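Local coordinates for protein PlaB phospholipase (Legionella pneumophila, PDB 6ZTI) that is a phospholipase of the alpha/beta hydrolase class, linked to virulence, whose activity is controlled by NAD(H)-mediated assembly into tetramers, at residues K445-H448 and T452-V455; V223-M228 and Y340-F345; S231-H236 and L413-K418. All blocks are in the same frame, centred on the assembly; numbering follows the deposited sequence. Where two conformers were deposited one is given.

Contact 1 (K445-H448 and T452-V455); sequences KILH and TVMV
Val453 packs under Ile446 and Leu447 in a small buried contact: 445-448 belongs to the connection between the antiparallel neighbours 429-439 and 452-463 of the mixed sheet, and this connection folds back on the strand it enters. The side chain of Val453 meets a backbone oxygen first: its CB lies 3.5 Å from Ile446 O. Its rotation (chi1 60°, CG2 anti to the backbone N) turns both methyls to that carbonyl, CG1 and CG2 each standing 3.6 Å from Ile446 O, and the oxygen is therefore set over the middle of the isopropyl group. The apolar part is slighter. Leu447 has its CB turned from the strand, yet its CD2 branch returns to within 4.2 Å of Val453 CG1. A weak hydrogen bond lies within the loop, Lys445 NZ to Leu447 O, 3.0 Å. Leu447 also lies against Ile343 of strand 340-349, Leu413 of strand 412-419 and Tyr397 of helix 397-404, and Ile446 meets Phe415, which places the loop between strands 340-349 and 412-419 of the same curled sheet, with helix 397-404 alongside.

Contact 2 (V223-M228 and Y340-F345); sequences VAATNM and YSMIIF
Ala224 and Ala225, on the short, weakly bonded helix about 223-226, lie against Met342 of strand 340-349 in a buried, apolar contact. Two pairs of carbon atoms make up this packing. Ala224 directs its methyl at the strand, where its CB is 4.3 Å from Met342 CB. The next methyl takes the far end of the same residue: Ala225 CB is 4.0 Å from Met342 CE. Met342 spans both because its chain runs out extended, with CG anti to the backbone N (chi1 -167°), and then turns about the CG-SD bond (chi3 95°), bringing CE alongside the helix.

Contact with the strand backbone is of a second kind. Ala224 CB approaches Tyr340 O to 3.8 Å, a van der Waals meeting of a methyl with a carbonyl oxygen.

The hydrogen bonds stay within 223-226 or lead to third parties. Val223 O accepts twice from Thr226: the backbone N donates at 3.0 Å, and OG1 at 2.8 Å in the carbonyl plane, on a lone pair, which fixes the rotation of the threonine. Ala224 O receives Thr452 OG1, Asn227 ND2 bonds to Asn450 O, and Thr226 and Asn227 bond through their carbonyls to Asn133 and His134. Val223 and Thr226 also pack on Phe258 of strand 257-261, so the contact lies where the parallel hydrolase sheet meets the mixed sheet.

Between the segments, then, the chemistry is alanine methyls against the CB and CE ends of a methionine and one carbonyl oxygen; the bonds to Asn450 and Thr452, beside this apolar patch, are directional interactions nearby.

Contact 3 (S231-H236 and L413-K418); sequences SLLKLH and LGFRVK
Phe415 of strand 412-419 reaches across to Leu233 and Leu235 of strand 231-238, and these three side chains make the whole of the packed part. Both leucines come to the edge of the ring, near its plane, while the Phe345 ring comes edge-on over one face. Leu235 is the nearer, with CD1 4.0 Å from Phe415 CD2, and its side chain crosses that of the phenylalanine at about a right angle. Further along the same edge, Leu233 CD2 is 4.4 Å from Phe415 CE2. Phe415 already points toward the other strand, and with CG anti to the carbonyl carbon (chi1 -56°) its CD2-CE2 edge faces the leucines. Even so, the backbones remain well separated: the nearest pair of CA atoms, those of Leu235 and Phe415, is 10.2 Å apart.

The two strands belong to one curled mixed sheet but are not neighbours in it. Strands 452-463 and 429-439 come between them in the pairing order, and the curl of the sheet turns their inward side chains to face each other. Phe436 of strand 429-439 touches both leucines, and Ile446 lies against Leu233. The Phe415 side chain is about 4 Å from that of Leu362 and about 5 Å from that of Leu360, both NAD(+)-site residues, so the packing backs the nucleotide pocket.

On the outer face of each strand the side chains are partly exposed: Lys234 and His236 on one, Arg416 and Lys418 on the other. Arg416 forms a salt bridge through NE to Asp435 on the adjoining strand, whereas Lys234 makes long, weak ion pairs with Glu456 and Glu178.

In the fold
After strand 191-197, with strand 257-261 of the parallel sheet still to come, the chain enters helix 223-226, the first half of contact 2, and soon after strand 231-238, the first half of contact 3. Contact 2 closes when strand 340-349 returns to the helix, and contact 3 only at strand 412-419; the two thus cross. Contact 1 opens after both have closed and shuts a short loop of three intervening residues. Strand 452-463 then joins them, pairing in parallel with 340-349 on one edge and 231-238 on the other. Contact 2 joins the hydrolase part to the mixed sheet, while contacts 1 and 3 pack within the latter.

Contact 1 (K445-H448 and T452-V455)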
loop_
_atom_site.group_PDB
_atom_site.type_symbol
_atom_site.label_atom_id
_atom_site.label_comp_id
_atom_site.label_asym_id
_atom_site.label_seq_id
_atom_site.Cartn_x
_atom_site.Cartn_y
_atom_site.Cartn_z
ATOM N N LYS B 445 33.671 17.329 17.888
ATOM C CA LYS B 445 33.225 16.750 16.628
ATOM C C LYS B 445 32.026 15.832 16.841
ATOM O O LYS B 445 31.825 15.271 17.922
ATOM C CB LYS B 445 34.366 15.987 15.964
ATOM C CG LYS B 445 35.002 14.918 16.815
ATOM C CD LYS B 445 36.395 14.578 16.286
ATOM C CE LYS B 445 36.469 13.160 15.764
ATOM N NZ LYS B 445 36.360 12.148 16.861
ATOM N N ILE B 446 31.220 15.679 15.786
ATOM C CA ILE B 446 29.998 14.891 15.878
ATOM C C ILE B 446 30.182 13.424 15.504
ATOM O O ILE B 446 29.285 12.611 15.785
ATOM C CB ILE B 446 28.909 15.517 14.990
ATOM C CG1 ILE B 446 29.252 15.355 13.507
ATOM C CG2 ILE B 446 28.752 16.996 15.321
ATOM C CD1 ILE B 446 28.205 15.928 12.590
ATOM N N LEU B 447 31.298 13.061 14.871
ATOM C CA LEU B 447 31.591 11.688 14.488
ATOM C C LEU B 447 32.746 11.150 15.312
ATOM O O LEU B 447 33.752 11.839 15.513
ATOM C CB LEU B 447 31.987 11.559 13.018
ATOM C CG LEU B 447 30.983 11.910 11.948
ATOM C CD1 LEU B 447 31.642 11.665 10.613
ATOM C CD2 LEU B 447 29.719 11.100 12.102
ATOM N N HIS B 448 32.603 9.906 15.757
ATOM C CA HIS B 448 33.649 9.182 16.444
ATOM C C HIS B 448 33.686 7.771 15.884
ATOM O O HIS B 448 32.633 7.210 15.541
ATOM C CB HIS B 448 33.412 9.120 17.950
ATOM C CG HIS B 448 33.280 10.460 18.589
ATOM N ND1 HIS B 448 34.367 11.175 19.040
ATOM C CD2 HIS B 448 32.192 11.223 18.845
ATOM C CE1 HIS B 448 33.956 12.322 19.550
ATOM N NE2 HIS B 448 32.639 12.373 19.449
ATOM N N THR B 452 27.674 5.507 17.166
ATOM C CA THR B 452 26.472 6.068 16.567
ATOM C C THR B 452 26.285 7.490 17.100
ATOM O O THR B 452 26.577 7.762 18.262
ATOM C CB THR B 452 25.247 5.204 16.925
ATOM O OG1 THR B 452 25.364 3.908 16.328
ATOM C CG2 THR B 452 23.966 5.819 16.436
ATOM N N VAL B 453 25.819 8.407 16.249
ATOM C CA VAL B 453 25.373 9.728 16.697
ATOM C C VAL B 453 23.939 9.931 16.221
ATOM O O VAL B 453 23.624 9.678 15.051
ATOM C CB VAL B 453 26.296 10.861 16.204
ATOM C CG1 VAL B 453 26.355 10.920 14.678
ATOM C CG2 VAL B 453 25.845 12.210 16.754
ATOM N N MET B 454 23.069 10.360 17.139
ATOM C CA MET B 454 21.686 10.685 16.808
ATOM C C MET B 454 21.587 12.175 16.511
ATOM O O MET B 454 22.046 13.002 17.297
ATOM C CB MET B 454 20.762 10.298 17.957
ATOM C CG MET B 454 20.871 8.801 18.330
ATOM S SD MET B 454 20.279 8.454 19.989
ATOM C CE MET B 454 18.554 8.832 19.815
ATOM N N VAL B 455 21.021 12.514 15.363
ATOM C CA VAL B 455 20.969 13.890 14.888
ATOM C C VAL B 455 19.503 14.235 14.687
ATOM O O VAL B 455 18.866 13.752 13.747
ATOM C CB VAL B 455 21.768 14.090 13.594
ATOM C CG1 VAL B 455 21.754 15.569 13.168
ATOM C CG2 VAL B 455 23.214 13.604 13.764
#

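Contact 2 (V223-M228 and Y340-F345)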
loop_
_atom_site.group_PDB
_atom_site.type_symbol
_atom_site.label_atom_id
_atom_site.label_comp_id
_atom_site.label_asym_id
_atom_site.label_seq_id
_atom_site.Cartn_x
_atom_site.Cartn_y
_atom_site.Cartn_z
ATOM N N VAL B 223 29.594 -2.689 14.776
ATOM C CA VAL B 223 30.284 -2.286 16.002
ATOM C C VAL B 223 29.690 -0.990 16.532
ATOM O O VAL B 223 29.412 -0.845 17.725
ATOM C CB VAL B 223 31.797 -2.141 15.754
ATOM C CG1 VAL B 223 32.506 -1.620 17.004
ATOM C CG2 VAL B 223 32.421 -3.453 15.307
ATOM N N ALA B 224 29.525 -0.008 15.655
ATOM C CA ALA B 224 29.034 1.278 16.114
ATOM C C ALA B 224 27.624 1.180 16.675
ATOM O O ALA B 224 27.261 1.963 17.558
ATOM C CB ALA B 224 29.070 2.306 14.977
ATOM N N ALA B 225 26.817 0.235 16.189
ATOM C CA ALA B 225 25.471 0.083 16.724
ATOM C C ALA B 225 25.425 -0.656 18.054
ATOM O O ALA B 225 24.343 -0.748 18.647
ATOM C CB ALA B 225 24.573 -0.648 15.736
ATOM N N THR B 226 26.551 -1.188 18.541
ATOM C CA THR B 226 26.552 -1.803 19.865
ATOM C C THR B 226 26.902 -0.811 20.968
ATOM O O THR B 226 26.541 -1.034 22.128
ATOM C CB THR B 226 27.545 -2.972 19.962
ATOM O OG1 THR B 226 28.896 -2.483 19.945
ATOM C CG2 THR B 226 27.365 -3.976 18.851
ATOM N N ASN B 227 27.597 0.265 20.628
ATOM C CA ASN B 227 28.258 1.106 21.611
ATOM C C ASN B 227 27.248 1.977 22.348
ATOM O O ASN B 227 26.496 2.733 21.726
ATOM C CB ASN B 227 29.297 1.975 20.915
ATOM C CG ASN B 227 30.378 2.447 21.844
ATOM O OD1 ASN B 227 30.208 2.484 23.059
ATOM N ND2 ASN B 227 31.508 2.827 21.270
ATOM N N MET B 228 27.258 1.902 23.674
ATOM C CA MET B 228 26.411 2.788 24.467
ATOM C C MET B 228 27.046 4.145 24.737
ATOM O O MET B 228 26.458 4.950 25.464
ATOM C CB MET B 228 26.049 2.108 25.783
ATOM C CG MET B 228 25.086 0.976 25.582
ATOM S SD MET B 228 23.490 1.503 24.950
ATOM C CE MET B 228 22.976 2.601 26.276
ATOM N N TYR B 340 34.143 2.610 11.735
ATOM C CA TYR B 340 32.969 3.198 11.107
ATOM C C TYR B 340 32.118 3.984 12.102
ATOM O O TYR B 340 32.146 3.731 13.307
ATOM C CB TYR B 340 32.133 2.081 10.417
ATOM C CG TYR B 340 32.981 1.256 9.456
ATOM C CD1 TYR B 340 33.747 0.209 9.914
ATOM C CD2 TYR B 340 33.044 1.559 8.098
ATOM C CE1 TYR B 340 34.540 -0.529 9.058
ATOM C CE2 TYR B 340 33.838 0.835 7.242
ATOM C CZ TYR B 340 34.580 -0.213 7.731
ATOM O OH TYR B 340 35.376 -0.961 6.914
ATOM N N SER B 341 31.377 4.967 11.574
ATOM C CA SER B 341 30.450 5.796 12.334
ATOM C C SER B 341 29.055 5.645 11.741
ATOM O O SER B 341 28.900 5.517 10.523
ATOM C CB SER B 341 30.862 7.264 12.316
ATOM O OG SER B 341 32.205 7.432 12.742
ATOM N N MET B 342 28.040 5.649 12.602
ATOM C CA MET B 342 26.655 5.556 12.174
ATOM C C MET B 342 25.929 6.820 12.605
ATOM O O MET B 342 26.096 7.293 13.735
ATOM C CB MET B 342 25.988 4.312 12.752
ATOM C CG MET B 342 24.679 3.987 12.109
ATOM S SD MET B 342 24.148 2.308 12.409
ATOM C CE MET B 342 23.081 2.564 13.812
ATOM N N ILE B 343 25.175 7.390 11.686
ATOM C CA ILE B 343 24.380 8.574 11.940
ATOM C C ILE B 343 22.927 8.177 11.770
ATOM O O ILE B 343 22.557 7.585 10.749
ATOM C CB ILE B 343 24.742 9.724 10.988
ATOM C CG1 ILE B 343 26.253 9.931 10.930
ATOM C CG2 ILE B 343 24.012 11.008 11.438
ATOM C CD1 ILE B 343 26.659 11.102 10.044
ATOM N N ILE B 344 22.109 8.473 12.768
ATOM C CA ILE B 344 20.663 8.305 12.670
ATOM C C ILE B 344 20.073 9.710 12.626
ATOM O O ILE B 344 20.165 10.453 13.609
ATOM C CB ILE B 344 20.087 7.493 13.841
ATOM C CG1 ILE B 344 20.753 6.122 13.926
ATOM C CG2 ILE B 344 18.547 7.294 13.669
ATOM C CD1 ILE B 344 20.486 5.388 15.241
ATOM N N PHE B 345 19.481 10.081 11.495
ATOM C CA PHE B 345 18.855 11.390 11.349
ATOM C C PHE B 345 17.373 11.289 11.659
ATOM O O PHE B 345 16.687 10.360 11.216
ATOM C CB PHE B 345 19.013 11.971 9.938
ATOM C CG PHE B 345 20.433 12.257 9.530
ATOM C CD1 PHE B 345 21.017 13.474 9.797
ATOM C CD2 PHE B 345 21.154 11.322 8.817
ATOM C CE1 PHE B 345 22.305 13.729 9.399
ATOM C CE2 PHE B 345 22.442 11.568 8.426
ATOM C CZ PHE B 345 23.017 12.770 8.709
#

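Contact 3 (S231-H236 and L413-K418)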
loop_
_atom_site.group_PDB
_atom_site.type_symbol
_atom_site.label_atom_id
_atom_site.label_comp_id
_atom_site.label_asym_id
_atom_site.label_seq_id
_atom_site.Cartn_x
_atom_site.Cartn_y
_atom_site.Cartn_z
ATOM N N SER B 231 26.180 10.242 21.235
ATOM C CA SER B 231 25.692 11.595 21.447
ATOM C C SER B 231 24.387 11.804 20.704
ATOM O O SER B 231 24.126 11.163 19.685
ATOM C CB SER B 231 26.697 12.619 20.970
ATOM O OG SER B 231 27.833 12.643 21.825
ATOM N N LEU B 232 23.575 12.716 21.229
ATOM C CA LEU B 232 22.394 13.233 20.557
ATOM C C LEU B 232 22.648 14.705 20.254
ATOM O O LEU B 232 22.847 15.503 21.175
ATOM C CB LEU B 232 21.147 13.062 21.424
ATOM C CG LEU B 232 19.911 13.837 20.976
ATOM C CD1 LEU B 232 19.513 13.443 19.576
ATOM C CD2 LEU B 232 18.758 13.605 21.937
ATOM N N LEU B 233 22.658 15.053 18.969
ATOM C CA LEU B 233 22.870 16.415 18.499
ATOM C C LEU B 233 21.532 16.949 18.031
ATOM O O LEU B 233 20.900 16.361 17.143
ATOM C CB LEU B 233 23.895 16.456 17.370
ATOM C CG LEU B 233 24.046 17.745 16.548
ATOM C CD1 LEU B 233 24.670 18.869 17.352
ATOM C CD2 LEU B 233 24.895 17.464 15.344
ATOM N N LYS B 234 21.092 18.041 18.648
ATOM C CA LYS B 234 19.869 18.726 18.258
ATOM C C LYS B 234 20.237 19.991 17.493
ATOM O O LYS B 234 20.964 20.849 18.013
ATOM C CB LYS B 234 19.020 19.082 19.473
ATOM C CG LYS B 234 18.448 17.910 20.228
ATOM C CD LYS B 234 17.567 18.422 21.370
ATOM C CE LYS B 234 17.045 17.298 22.252
ATOM N NZ LYS B 234 16.073 16.423 21.537
ATOM N N LEU B 235 19.726 20.099 16.268
ATOM C CA LEU B 235 19.894 21.267 15.406
ATOM C C LEU B 235 18.518 21.857 15.155
ATOM O O LEU B 235 17.690 21.240 14.472
ATOM C CB LEU B 235 20.551 20.905 14.078
ATOM C CG LEU B 235 21.853 20.118 14.134
ATOM C CD1 LEU B 235 22.315 19.810 12.713
ATOM C CD2 LEU B 235 22.907 20.891 14.912
ATOM N N HIS B 236 18.291 23.061 15.677
ATOM C CA HIS B 236 16.997 23.721 15.615
ATOM C C HIS B 236 17.127 24.989 14.798
ATOM O O HIS B 236 17.993 25.827 15.071
ATOM C CB HIS B 236 16.473 24.037 17.013
ATOM C CG HIS B 236 15.978 22.831 17.746
ATOM N ND1 HIS B 236 15.273 22.914 18.928
ATOM C CD2 HIS B 236 16.085 21.511 17.461
ATOM C CE1 HIS B 236 14.967 21.695 19.338
ATOM N NE2 HIS B 236 15.445 20.826 18.463
ATOM N N LEU B 413 33.289 19.652 8.032
ATOM C CA LEU B 413 32.227 18.695 7.778
ATOM C C LEU B 413 30.916 19.340 8.190
ATOM O O LEU B 413 30.834 19.948 9.258
ATOM C CB LEU B 413 32.417 17.393 8.558
ATOM C CG LEU B 413 31.295 16.367 8.410
ATOM C CD1 LEU B 413 31.205 15.877 6.988
ATOM C CD2 LEU B 413 31.548 15.190 9.365
ATOM N N GLY B 414 29.887 19.164 7.366
ATOM C CA GLY B 414 28.604 19.764 7.650
ATOM C C GLY B 414 27.439 18.969 7.099
ATOM O O GLY B 414 27.607 17.929 6.452
ATOM N N PHE B 415 26.239 19.460 7.412
ATOM C CA PHE B 415 24.986 18.938 6.890
ATOM C C PHE B 415 24.239 20.040 6.156
ATOM O O PHE B 415 24.273 21.205 6.556
ATOM C CB PHE B 415 24.049 18.431 7.991
ATOM C CG PHE B 415 24.637 17.395 8.871
ATOM C CD1 PHE B 415 25.299 16.316 8.341
ATOM C CD2 PHE B 415 24.491 17.484 10.240
ATOM C CE1 PHE B 415 25.823 15.349 9.157
ATOM C CE2 PHE B 415 25.024 16.513 11.064
ATOM C CZ PHE B 415 25.693 15.452 10.520
ATOM N N ARG B 416 23.521 19.655 5.109
ATOM C CA ARG B 416 22.538 20.522 4.485
ATOM C C ARG B 416 21.264 19.710 4.297
ATOM O O ARG B 416 21.308 18.578 3.793
ATOM C CB ARG B 416 23.046 21.084 3.158
ATOM C CG ARG B 416 21.971 21.748 2.345
ATOM C CD ARG B 416 22.519 22.479 1.101
ATOM N NE ARG B 416 22.898 23.867 1.396
ATOM C CZ ARG B 416 22.913 24.866 0.509
ATOM N NH1 ARG B 416 22.561 24.653 -0.757
ATOM N NH2 ARG B 416 23.261 26.092 0.895
ATOM N N VAL B 417 20.143 20.270 4.737
ATOM C CA VAL B 417 18.843 19.623 4.654
ATOM C C VAL B 417 17.937 20.524 3.836
ATOM O O VAL B 417 17.733 21.694 4.185
ATOM C CB VAL B 417 18.223 19.366 6.032
ATOM C CG1 VAL B 417 16.836 18.772 5.858
ATOM C CG2 VAL B 417 19.094 18.453 6.837
ATOM N N LYS B 418 17.407 19.980 2.755
ATOM C CA LYS B 418 16.429 20.647 1.906
ATOM C C LYS B 418 15.117 19.884 2.056
ATOM O O LYS B 418 15.001 18.755 1.573
ATOM C CB LYS B 418 16.918 20.660 0.459
ATOM C CG LYS B 418 16.062 21.441 -0.530
ATOM C CD LYS B 418 16.632 21.292 -1.937
ATOM C CE LYS B 418 15.736 21.926 -2.988
ATOM N NZ LYS B 418 15.800 21.221 -4.303
#